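Local coordinates for mandelate racemase/muconate lactonizing protein (PDB 3QLD) that is of unknown function but belongs to the enolase superfamily, pairing an N-terminal capping domain with a TIM-barrel domain, at residues 49-53 with 54-58; 195-198 with 199-203; 210-214 with 215-219; 243-246 with 247-251. One frame throughout, in Å; residues are numbered along the deposited sequence.

Contact 1 of 4, residues 49-53 with 54-58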
loop_
_atom_site.group_PDB
_atom_site.type_symbol
_atom_site.label_atom_id
_atom_site.label_comp_id
_atom_site.label_asym_id
_atom_site.label_seq_id
_atom_site.Cartn_x
_atom_site.Cartn_y
_atom_site.Cartn_z
ATOM N N VAL A 49 10.640 -6.557 -8.049
ATOM C CA VAL A 49 11.244 -7.160 -6.895
ATOM C C VAL A 49 10.245 -7.631 -5.841
ATOM O O VAL A 49 10.655 -8.045 -4.744
ATOM C CB VAL A 49 12.258 -6.176 -6.159
ATOM C CG1 VAL A 49 13.487 -5.845 -7.090
ATOM C CG2 VAL A 49 11.603 -4.912 -5.739
ATOM N N ALA A 50 8.957 -7.517 -6.137
ATOM C CA ALA A 50 7.934 -8.056 -5.190
ATOM C C ALA A 50 8.238 -9.509 -4.780
ATOM O O ALA A 50 8.458 -10.386 -5.666
ATOM C CB ALA A 50 6.509 -7.951 -5.800
ATOM N N LEU A 51 8.217 -9.824 -3.490
ATOM C CA LEU A 51 8.449 -11.173 -3.006
ATOM C C LEU A 51 7.194 -12.084 -3.102
ATOM O O LEU A 51 6.075 -11.615 -3.354
ATOM C CB LEU A 51 8.863 -11.102 -1.534
ATOM C CG LEU A 51 10.055 -10.165 -1.363
ATOM C CD1 LEU A 51 10.396 -10.054 0.097
ATOM C CD2 LEU A 51 11.251 -10.706 -2.234
ATOM N N ALA A 52 7.371 -13.375 -2.879
ATOM C CA ALA A 52 6.232 -14.292 -3.097
ATOM C C ALA A 52 5.109 -13.999 -2.075
ATOM O O ALA A 52 3.933 -14.105 -2.400
ATOM C CB ALA A 52 6.676 -15.763 -2.921
ATOM N N GLU A 53 5.471 -13.641 -0.863
ATOM C CA GLU A 53 4.402 -13.321 0.158
ATOM C C GLU A 53 4.474 -11.832 0.521
ATOM O O GLU A 53 5.553 -11.273 0.510
ATOM C CB GLU A 53 4.600 -14.170 1.433
ATOM C CG GLU A 53 4.368 -15.676 1.240
ATOM C CD GLU A 53 2.944 -15.988 0.824
ATOM O OE1 GLU A 53 2.003 -15.264 1.241
ATOM O OE2 GLU A 53 2.776 -16.943 0.061
ATOM N N PRO A 54 3.313 -11.177 0.833
ATOM C CA PRO A 54 3.238 -9.806 1.249
ATOM C C PRO A 54 3.637 -9.589 2.694
ATOM O O PRO A 54 2.895 -8.980 3.450
ATOM C CB PRO A 54 1.764 -9.425 0.972
ATOM C CG PRO A 54 1.023 -10.691 1.435
ATOM C CD PRO A 54 1.994 -11.844 0.914
ATOM N N THR A 55 4.829 -10.060 3.035
ATOM C CA THR A 55 5.328 -10.022 4.434
ATOM C C THR A 55 6.414 -8.971 4.646
ATOM O O THR A 55 6.713 -8.573 5.782
ATOM C CB THR A 55 5.907 -11.346 4.874
ATOM O OG1 THR A 55 6.935 -11.722 3.976
ATOM C CG2 THR A 55 4.828 -12.450 4.986
ATOM N N TYR A 56 6.998 -8.480 3.575
ATOM C CA TYR A 56 7.886 -7.320 3.679
ATOM C C TYR A 56 7.236 -6.012 3.243
ATOM O O TYR A 56 7.268 -5.011 3.975
ATOM C CB TYR A 56 9.154 -7.647 2.891
ATOM C CG TYR A 56 10.033 -6.483 2.448
ATOM C CD1 TYR A 56 10.799 -5.724 3.362
ATOM C CD2 TYR A 56 10.158 -6.177 1.119
ATOM C CE1 TYR A 56 11.642 -4.660 2.942
ATOM C CE2 TYR A 56 10.986 -5.087 0.689
ATOM C CZ TYR A 56 11.736 -4.355 1.612
ATOM O OH TYR A 56 12.572 -3.337 1.143
ATOM N N THR A 57 6.596 -5.992 2.067
ATOM C CA THR A 57 5.655 -4.941 1.770
ATOM C C THR A 57 4.322 -5.554 1.280
ATOM O O THR A 57 4.176 -6.754 1.284
ATOM C CB THR A 57 6.138 -3.928 0.719
ATOM O OG1 THR A 57 6.207 -4.582 -0.549
ATOM C CG2 THR A 57 7.563 -3.344 1.084
ATOM N N GLU A 58 3.412 -4.694 0.834
ATOM C CA GLU A 58 2.027 -5.121 0.517
ATOM C C GLU A 58 1.964 -5.786 -0.861
ATOM O O GLU A 58 0.990 -6.474 -1.154
ATOM C CB GLU A 58 1.050 -3.949 0.607
ATOM C CG GLU A 58 1.195 -2.877 -0.522
ATOM C CD GLU A 58 2.429 -1.965 -0.380
ATOM O OE1 GLU A 58 3.092 -1.930 0.707
ATOM O OE2 GLU A 58 2.709 -1.256 -1.371
HETATM O O HOH W 1 7.170 -7.294 -1.672
HETATM O O HOH W 2 6.776 -8.822 0.677
#

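Contact 2 of 4, residues 195-198 with 199-203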
loop_
_atom_site.group_PDB
_atom_site.type_symbol
_atom_site.label_atom_id
_atom_site.label_comp_id
_atom_site.label_asym_id
_atom_site.label_seq_id
_atom_site.Cartn_x
_atom_site.Cartn_y
_atom_site.Cartn_z
ATOM N N ALA A 195 23.185 -3.539 12.492
ATOM C CA ALA A 195 22.293 -4.506 13.124
ATOM C C ALA A 195 20.895 -4.397 12.492
ATOM O O ALA A 195 20.478 -3.311 12.094
ATOM C CB ALA A 195 22.184 -4.323 14.645
ATOM N N ASP A 196 20.203 -5.537 12.389
ATOM C CA ASP A 196 18.878 -5.480 11.790
ATOM C C ASP A 196 17.901 -6.115 12.755
ATOM O O ASP A 196 17.990 -7.281 13.093
ATOM C CB ASP A 196 18.896 -6.138 10.413
ATOM C CG ASP A 196 17.506 -6.294 9.825
ATOM O OD1 ASP A 196 16.507 -5.686 10.316
ATOM O OD2 ASP A 196 17.443 -6.997 8.817
ATOM N N ALA A 197 17.003 -5.294 13.263
ATOM C CA ALA A 197 16.085 -5.728 14.287
ATOM C C ALA A 197 14.792 -6.336 13.729
ATOM O O ALA A 197 14.047 -6.951 14.512
ATOM C CB ALA A 197 15.727 -4.555 15.226
ATOM N N ASN A 198 14.502 -6.109 12.448
ATOM C CA ASN A 198 13.250 -6.571 11.787
ATOM C C ASN A 198 12.009 -6.284 12.660
ATOM O O ASN A 198 11.177 -7.172 12.873
ATOM C CB ASN A 198 13.355 -8.092 11.575
ATOM C CG ASN A 198 12.350 -8.607 10.529
ATOM O OD1 ASN A 198 11.968 -7.886 9.572
ATOM N ND2 ASN A 198 11.937 -9.876 10.698
ATOM N N GLY A 199 11.906 -5.099 13.248
ATOM C CA GLY A 199 10.699 -4.716 14.023
ATOM C C GLY A 199 10.396 -5.440 15.324
ATOM O O GLY A 199 9.257 -5.403 15.830
ATOM N N SER A 200 11.422 -6.014 15.931
ATOM C CA SER A 200 11.283 -6.885 17.026
ATOM C C SER A 200 11.256 -6.138 18.358
ATOM O O SER A 200 10.951 -6.728 19.376
ATOM C CB SER A 200 12.404 -7.956 16.939
ATOM O OG SER A 200 13.704 -7.439 17.243
ATOM N N TYR A 201 11.630 -4.834 18.365
ATOM C CA TYR A 201 11.596 -4.025 19.595
ATOM C C TYR A 201 10.278 -3.204 19.715
ATOM O O TYR A 201 9.552 -2.943 18.721
ATOM C CB TYR A 201 12.808 -3.083 19.712
ATOM C CG TYR A 201 14.104 -3.870 19.803
ATOM C CD1 TYR A 201 14.717 -4.116 21.052
ATOM C CD2 TYR A 201 14.643 -4.437 18.676
ATOM C CE1 TYR A 201 15.957 -4.859 21.152
ATOM C CE2 TYR A 201 15.876 -5.213 18.741
ATOM C CZ TYR A 201 16.487 -5.436 19.983
ATOM O OH TYR A 201 17.634 -6.204 19.978
ATOM N N ARG A 202 10.030 -2.770 20.939
ATOM C CA ARG A 202 8.889 -1.942 21.299
ATOM C C ARG A 202 9.412 -0.742 22.076
ATOM O O ARG A 202 10.548 -0.754 22.566
ATOM C CB ARG A 202 7.951 -2.764 22.196
ATOM C CG ARG A 202 7.314 -3.979 21.480
ATOM C CD ARG A 202 6.473 -3.587 20.250
ATOM N NE ARG A 202 5.952 -4.796 19.611
ATOM C CZ ARG A 202 6.598 -5.560 18.743
ATOM N NH1 ARG A 202 7.831 -5.248 18.317
ATOM N NH2 ARG A 202 5.994 -6.650 18.282
ATOM N N PRO A 203 8.592 0.317 22.233
ATOM C CA PRO A 203 9.119 1.463 22.955
ATOM C C PRO A 203 9.689 1.209 24.362
ATOM O O PRO A 203 10.675 1.892 24.752
ATOM C CB PRO A 203 7.941 2.416 22.974
ATOM C CG PRO A 203 7.255 2.112 21.666
ATOM C CD PRO A 203 7.274 0.606 21.643
#

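Contact 3 of 4, residues 210-214 with 215-219. With SO4 (sulfate ion), chain F.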
loop_
_atom_site.group_PDB
_atom_site.type_symbol
_atom_site.label_atom_id
_atom_site.label_comp_id
_atom_site.label_asym_id
_atom_site.label_seq_id
_atom_site.Cartn_x
_atom_site.Cartn_y
_atom_site.Cartn_z
ATOM N N ARG A 210 19.623 1.461 23.782
ATOM C CA ARG A 210 20.563 2.541 24.136
ATOM C C ARG A 210 21.926 1.956 24.609
ATOM O O ARG A 210 22.972 2.537 24.360
ATOM C CB ARG A 210 19.956 3.389 25.240
ATOM C CG ARG A 210 20.989 4.423 25.954
ATOM C CD ARG A 210 21.538 5.633 25.094
ATOM N NE ARG A 210 22.352 6.489 25.984
ATOM C CZ ARG A 210 23.595 6.931 25.717
ATOM N NH1 ARG A 210 24.208 6.635 24.557
ATOM N NH2 ARG A 210 24.226 7.696 26.623
ATOM N N GLN A 211 21.884 0.780 25.226
ATOM C CA GLN A 211 23.129 0.070 25.696
ATOM C C GLN A 211 24.007 -0.247 24.489
ATOM O O GLN A 211 25.266 -0.375 24.603
ATOM C CB GLN A 211 22.796 -1.230 26.433
ATOM C CG GLN A 211 22.058 -1.209 27.810
ATOM C CD GLN A 211 21.557 -2.654 28.229
ATOM O OE1 GLN A 211 22.129 -3.673 27.816
ATOM N NE2 GLN A 211 20.465 -2.723 28.995
ATOM N N LEU A 212 23.357 -0.383 23.330
ATOM C CA LEU A 212 24.062 -0.643 22.101
ATOM C C LEU A 212 24.900 0.484 21.559
ATOM O O LEU A 212 25.791 0.253 20.760
ATOM C CB LEU A 212 23.160 -1.261 20.990
ATOM C CG LEU A 212 22.363 -2.494 21.414
ATOM C CD1 LEU A 212 21.506 -2.887 20.171
ATOM C CD2 LEU A 212 23.288 -3.678 21.808
ATOM N N ASP A 213 24.672 1.715 22.006
ATOM C CA ASP A 213 25.472 2.841 21.531
ATOM C C ASP A 213 26.953 2.644 21.855
ATOM O O ASP A 213 27.815 3.250 21.203
ATOM C CB ASP A 213 24.997 4.123 22.248
ATOM C CG ASP A 213 23.732 4.716 21.625
ATOM O OD1 ASP A 213 23.281 4.252 20.540
ATOM O OD2 ASP A 213 23.170 5.645 22.254
ATOM N N ALA A 214 27.238 1.806 22.839
ATOM C CA ALA A 214 28.655 1.637 23.251
ATOM C C ALA A 214 29.511 0.962 22.148
ATOM O O ALA A 214 30.749 1.062 22.178
ATOM C CB ALA A 214 28.738 0.912 24.554
ATOM N N TYR A 215 28.853 0.317 21.161
ATOM C CA TYR A 215 29.552 -0.480 20.150
ATOM C C TYR A 215 29.777 0.102 18.796
ATOM O O TYR A 215 30.303 -0.620 17.902
ATOM C CB TYR A 215 28.910 -1.887 20.069
ATOM C CG TYR A 215 28.759 -2.471 21.430
ATOM C CD1 TYR A 215 29.883 -2.810 22.191
ATOM C CD2 TYR A 215 27.515 -2.647 22.009
ATOM C CE1 TYR A 215 29.748 -3.329 23.488
ATOM C CE2 TYR A 215 27.369 -3.131 23.281
ATOM C CZ TYR A 215 28.508 -3.473 24.024
ATOM O OH TYR A 215 28.369 -3.979 25.306
ATOM N N ASP A 216 29.352 1.363 18.628
ATOM C CA ASP A 216 29.550 2.137 17.418
ATOM C C ASP A 216 29.053 1.439 16.130
ATOM O O ASP A 216 29.771 1.375 15.151
ATOM C CB ASP A 216 31.038 2.573 17.311
ATOM C CG ASP A 216 31.534 3.282 18.585
ATOM O OD1 ASP A 216 30.713 3.658 19.492
ATOM O OD2 ASP A 216 32.773 3.457 18.674
ATOM N N LEU A 217 27.806 0.928 16.168
ATOM C CA LEU A 217 27.130 0.341 14.982
ATOM C C LEU A 217 26.985 1.395 13.942
ATOM O O LEU A 217 26.739 2.538 14.270
ATOM C CB LEU A 217 25.730 -0.191 15.412
ATOM C CG LEU A 217 25.697 -1.327 16.407
ATOM C CD1 LEU A 217 24.279 -1.573 16.929
ATOM C CD2 LEU A 217 26.254 -2.627 15.766
ATOM N N GLN A 218 27.086 1.023 12.692
ATOM C CA GLN A 218 26.823 1.926 11.607
ATOM C C GLN A 218 25.334 2.387 11.602
ATOM O O GLN A 218 25.041 3.536 11.259
ATOM C CB GLN A 218 27.182 1.212 10.315
ATOM C CG GLN A 218 27.232 2.095 9.121
ATOM C CD GLN A 218 27.643 1.316 7.888
ATOM O OE1 GLN A 218 26.793 0.735 7.189
ATOM N NE2 GLN A 218 28.940 1.232 7.655
ATOM N N PHE A 219 24.448 1.472 11.996
ATOM C CA PHE A 219 22.979 1.755 12.148
ATOM C C PHE A 219 22.316 0.523 12.797
ATOM O O PHE A 219 22.934 -0.559 12.889
ATOM C CB PHE A 219 22.302 2.059 10.779
ATOM C CG PHE A 219 22.522 0.965 9.724
ATOM C CD1 PHE A 219 21.729 -0.191 9.719
ATOM C CD2 PHE A 219 23.478 1.145 8.718
ATOM C CE1 PHE A 219 21.957 -1.210 8.764
ATOM C CE2 PHE A 219 23.693 0.149 7.723
ATOM C CZ PHE A 219 22.896 -1.007 7.762
HETATM S S SO4 F . 27.483 8.592 24.790
HETATM O O1 SO4 F . 27.033 7.487 23.922
HETATM O O2 SO4 F . 28.158 8.030 25.971
HETATM O O3 SO4 F . 28.350 9.462 24.009
HETATM O O4 SO4 F . 26.312 9.338 25.210
HETATM O O HOH W 3 26.269 1.644 18.376
#

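Contact 4 of 4, residues 243-246 with 247-251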
loop_
_atom_site.group_PDB
_atom_site.type_symbol
_atom_site.label_atom_id
_atom_site.label_comp_id
_atom_site.label_asym_id
_atom_site.label_seq_id
_atom_site.Cartn_x
_atom_site.Cartn_y
_atom_site.Cartn_z
ATOM N N VAL A 243 19.371 5.313 13.337
ATOM C CA VAL A 243 18.360 4.333 12.914
ATOM C C VAL A 243 18.332 4.323 11.396
ATOM O O VAL A 243 18.415 5.360 10.776
ATOM C CB VAL A 243 16.943 4.726 13.460
ATOM C CG1 VAL A 243 15.864 3.843 12.807
ATOM C CG2 VAL A 243 16.969 4.575 14.975
ATOM N N CYS A 244 18.174 3.127 10.807
ATOM C CA CYS A 244 18.020 2.953 9.367
ATOM C C CYS A 244 16.603 2.440 9.092
ATOM O O CYS A 244 16.138 1.564 9.800
ATOM C CB CYS A 244 18.967 1.868 8.902
ATOM S SG CYS A 244 18.858 1.590 7.115
ATOM N N LEU A 245 15.927 3.023 8.102
ATOM C CA LEU A 245 14.630 2.501 7.725
ATOM C C LEU A 245 14.747 1.881 6.331
ATOM O O LEU A 245 15.445 2.414 5.452
ATOM C CB LEU A 245 13.551 3.599 7.734
ATOM C CG LEU A 245 13.368 4.252 9.111
ATOM C CD1 LEU A 245 12.261 5.370 8.963
ATOM C CD2 LEU A 245 12.984 3.276 10.172
ATOM N N ASP A 246 14.017 0.782 6.143
ATOM C CA ASP A 246 13.926 0.104 4.830
ATOM C C ASP A 246 12.413 0.235 4.493
ATOM O O ASP A 246 12.046 1.221 3.862
ATOM C CB ASP A 246 14.469 -1.331 4.966
ATOM C CG ASP A 246 14.203 -2.235 3.777
ATOM O OD1 ASP A 246 13.717 -1.790 2.748
ATOM O OD2 ASP A 246 14.492 -3.433 3.912
ATOM N N GLU A 247 11.598 -0.695 4.955
ATOM C CA GLU A 247 10.187 -0.816 4.461
ATOM C C GLU A 247 9.289 0.287 5.009
ATOM O O GLU A 247 8.270 0.645 4.397
ATOM C CB GLU A 247 9.619 -2.262 4.622
ATOM C CG GLU A 247 9.331 -2.653 6.055
ATOM C CD GLU A 247 10.540 -3.350 6.719
ATOM O OE1 GLU A 247 10.277 -4.046 7.708
ATOM O OE2 GLU A 247 11.724 -3.234 6.247
ATOM N N SER A 248 9.733 0.913 6.103
ATOM C CA SER A 248 9.014 2.077 6.636
ATOM C C SER A 248 9.049 3.295 5.774
ATOM O O SER A 248 8.357 4.258 6.101
ATOM C CB SER A 248 9.535 2.459 8.030
ATOM O OG SER A 248 9.181 1.483 8.983
ATOM N N VAL A 249 9.925 3.307 4.764
ATOM C CA VAL A 249 10.005 4.387 3.833
ATOM C C VAL A 249 9.782 3.883 2.369
ATOM O O VAL A 249 10.703 3.398 1.701
ATOM C CB VAL A 249 11.341 5.085 3.920
ATOM C CG1 VAL A 249 11.451 6.064 2.738
ATOM C CG2 VAL A 249 11.458 5.884 5.333
ATOM N N ARG A 250 8.566 4.080 1.888
ATOM C CA ARG A 250 8.139 3.573 0.572
ATOM C C ARG A 250 8.050 4.654 -0.488
ATOM O O ARG A 250 7.712 4.339 -1.624
ATOM C CB ARG A 250 6.723 2.953 0.656
ATOM C CG ARG A 250 6.382 2.077 1.841
ATOM C CD ARG A 250 6.929 0.653 1.633
ATOM N NE ARG A 250 6.305 -0.476 2.374
ATOM C CZ ARG A 250 5.702 -0.493 3.586
ATOM N NH1 ARG A 250 5.534 0.607 4.337
ATOM N NH2 ARG A 250 5.255 -1.670 4.066
ATOM N N SER A 251 8.229 5.914 -0.121
ATOM C CA SER A 251 8.038 7.033 -1.037
ATOM C C SER A 251 8.907 8.170 -0.590
ATOM O O SER A 251 9.324 8.215 0.570
ATOM C CB SER A 251 6.596 7.538 -1.013
ATOM O OG SER A 251 6.289 8.229 0.207
#

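Contact 1 of 4, residues 49-53 with 54-58
An inverse gamma turn centred on Pro54 joins Glu53 to Thr55 in the loop between strand 43-48 and helix 61-80. Its closing bond, Thr55 N to Glu53 O at 2.9 Å, is weak, with an N-H...O angle of 148°. Glu53 O also accepts from a water (water 2) at 2.7 Å, which in turn accepts from Tyr56 N at 2.9 Å. A second water bridges the mouth of the loop, taking the N-H of Leu51 and lying 3.1 Å from Thr57 OG1. The loop belongs to the N-terminal capping domain of an enolase-superfamily fold and reaches toward the barrel. CG of Tyr56 stands anti to the backbone N (chi1 160°), which carries the ring past Leu51 until its OH bonds to Asp246. Leu51 CD1 touches Tyr56 CB at 3.9 Å and comes up obliquely to the ring at CD2, while Thr57 CG2 lies 3.8 Å above one face of the Tyr56 ring, toward its rim. On the outer side of the turn Glu53 CB brushes Thr55 CG2 at 4.0 Å. The Glu53 carboxylate turns to the second subunit, where OE1 meets His71 and Arg75 of that chain.

Contact 2 of 4, residues 195-198 with 199-203
Ala197 and Ser200 are the ends of a type I' beta turn placed where barrel strand 192-196 runs out, on the C-terminal rim of the TIM barrel, the side where enolase-superfamily proteins generally build their active sites. Its two central residues, Asn198 and Gly199, both have positive phi. Hydrogen bonding converges on one oxygen: Ala197 O accepts from Ser200 N at 3.1 Å and from Ser200 OG at 2.8 Å. The hydroxyl lies in the carbonyl plane on a lone pair, whereas the amide approaches from well above that plane, so the two donors share the oxygen from different directions. The OG reaches Ala197 O because it sits between the Ser200 backbone N and carbonyl carbon (chi1 72°), folded back over the turn. Just before the turn, an Asx turn brings Asp196 OD1 to Asn198 N at 3.0 Å, met from above the carboxylate plane; Asp196 OD2 is paired with Lys171. Beyond it, Arg202 curls back so that its NH1 serves two carbonyls, Gly199 O and Tyr201 O, each at 2.9 Å; Tyr201 O lies in the guanidinium plane. Apolar packing is left to Ala197 and Tyr201, whose ring also rests on Val208 and Leu209 of helix 206-211 and whose OH bonds to Asp177. Ala197 CB meets that ring at its edge, near its plane, 3.6 Å from Tyr201 CE2.

Contact 3 of 4, residues 210-214 with 215-219
Leu212, Tyr215 and Leu217 form the packed side of an alpha-to-beta connection of the TIM barrel, in which the chain leaves helix 206-211 through a short 3-10 turn and heads into strand 220-221. The turn is tied by Tyr215 N to Leu212 O at 3.1 Å, a nearly straight bond whose donor stands above the carbonyl plane rather than on a lone pair. Leu212 O has a second partner in a water that donates to it at 2.8 Å and accepts from Leu217 N at 2.8 Å, carrying the link past Asp216. Inward, Leu212 CB meets Leu217 CD1 at 4.2 Å. Leu217 continues onto Ile193 and Ala195 of strand 192-196, and Leu212 onto Ile181 of helix 178-187. The Tyr215 ring lies back along the turn because its CG is beside the backbone N (chi1 -49°). Ala214 CB then sits over the middle of one face in a CH-pi contact, 4.3 Å from the Tyr215 ring centroid and 4° off its normal.

The outer side is polar and faces solvent, where Arg210 is exposed. Arg210 NH1 forms a salt bridge with Asp213 OD2 at 2.7 Å, using the anti lone pair of that oxygen; Thr241 and the backbone N of Arg240 further fix the Asp213 carboxylate. A sulfate ion, probably from the crystallisation liquor, meets the edge of the same guanidinium group. Arg210 NH2 reaches sulfate O4 at 3.0 Å, and Arg210 NH1 reaches sulfate O1 at 3.0 Å, the latter almost straight at 174°.

Contact 4 of 4, residues 243-246 with 247-251
A type I beta turn from Asp246 to Val249 follows directly on strand 243-245, closed by Val249 N to Asp246 O at 3.1 Å with an N-H...O angle of 162°. Its apolar side is formed by Leu245, the last strand residue. Leu245 CD1 touches Val249 CG2 at 3.8 Å, the two side chains crossing at about a right angle, and both Leu245 methyls lie 4.1 Å from Ser248 CB (CD1 and CD2 alike). Leu245 and Val249 pack on against Thr258 of helix 252-261, which Ser251 N-caps with its OG accepting from Glu254 N, so the turn joins a barrel strand to the helix that follows it in the beta/alpha series. On the polar side, Asp246 OD2 stands 3.6 Å from Glu247 OE2 with the carboxylate planes nearly perpendicular, 86° apart. Glu247 is brought there by a bend at its second torsion, which folds OE2 back toward Asp246 CB. Asp246 OD1 is hydrogen-bonded to Tyr56 OH, and Lys270 and Arg273 form salt bridges with the carboxylate, which probably eases the closeness of the two acidic groups. Glu247 C lies 3.7 Å above one face of the Arg250 guanidinium, toward its rim.

Overall arrangement
Each contact folds one continuous stretch of chain, so the four follow in series and none nests within or crosses another. Contact 1 shapes the loop between strand 43-48 and helix 61-80 of the capping domain; the others lie in the barrel, where contacts 2 and 4 turn the chain out of strands 192-196 and 243-245 and contact 3 leads it from helix 206-211 back into the sheet. Contacts 2 and 3 meet through Ala195 N and Phe219 O, 3.0 Å apart, and contacts 3 and 4 through Phe219 CD1 and Cys244 CB. Tyr56 and Thr57 packing on Glu247 and Arg250 join contact 1 to contact 4, capping domain to barrel, and both touch the second subunit.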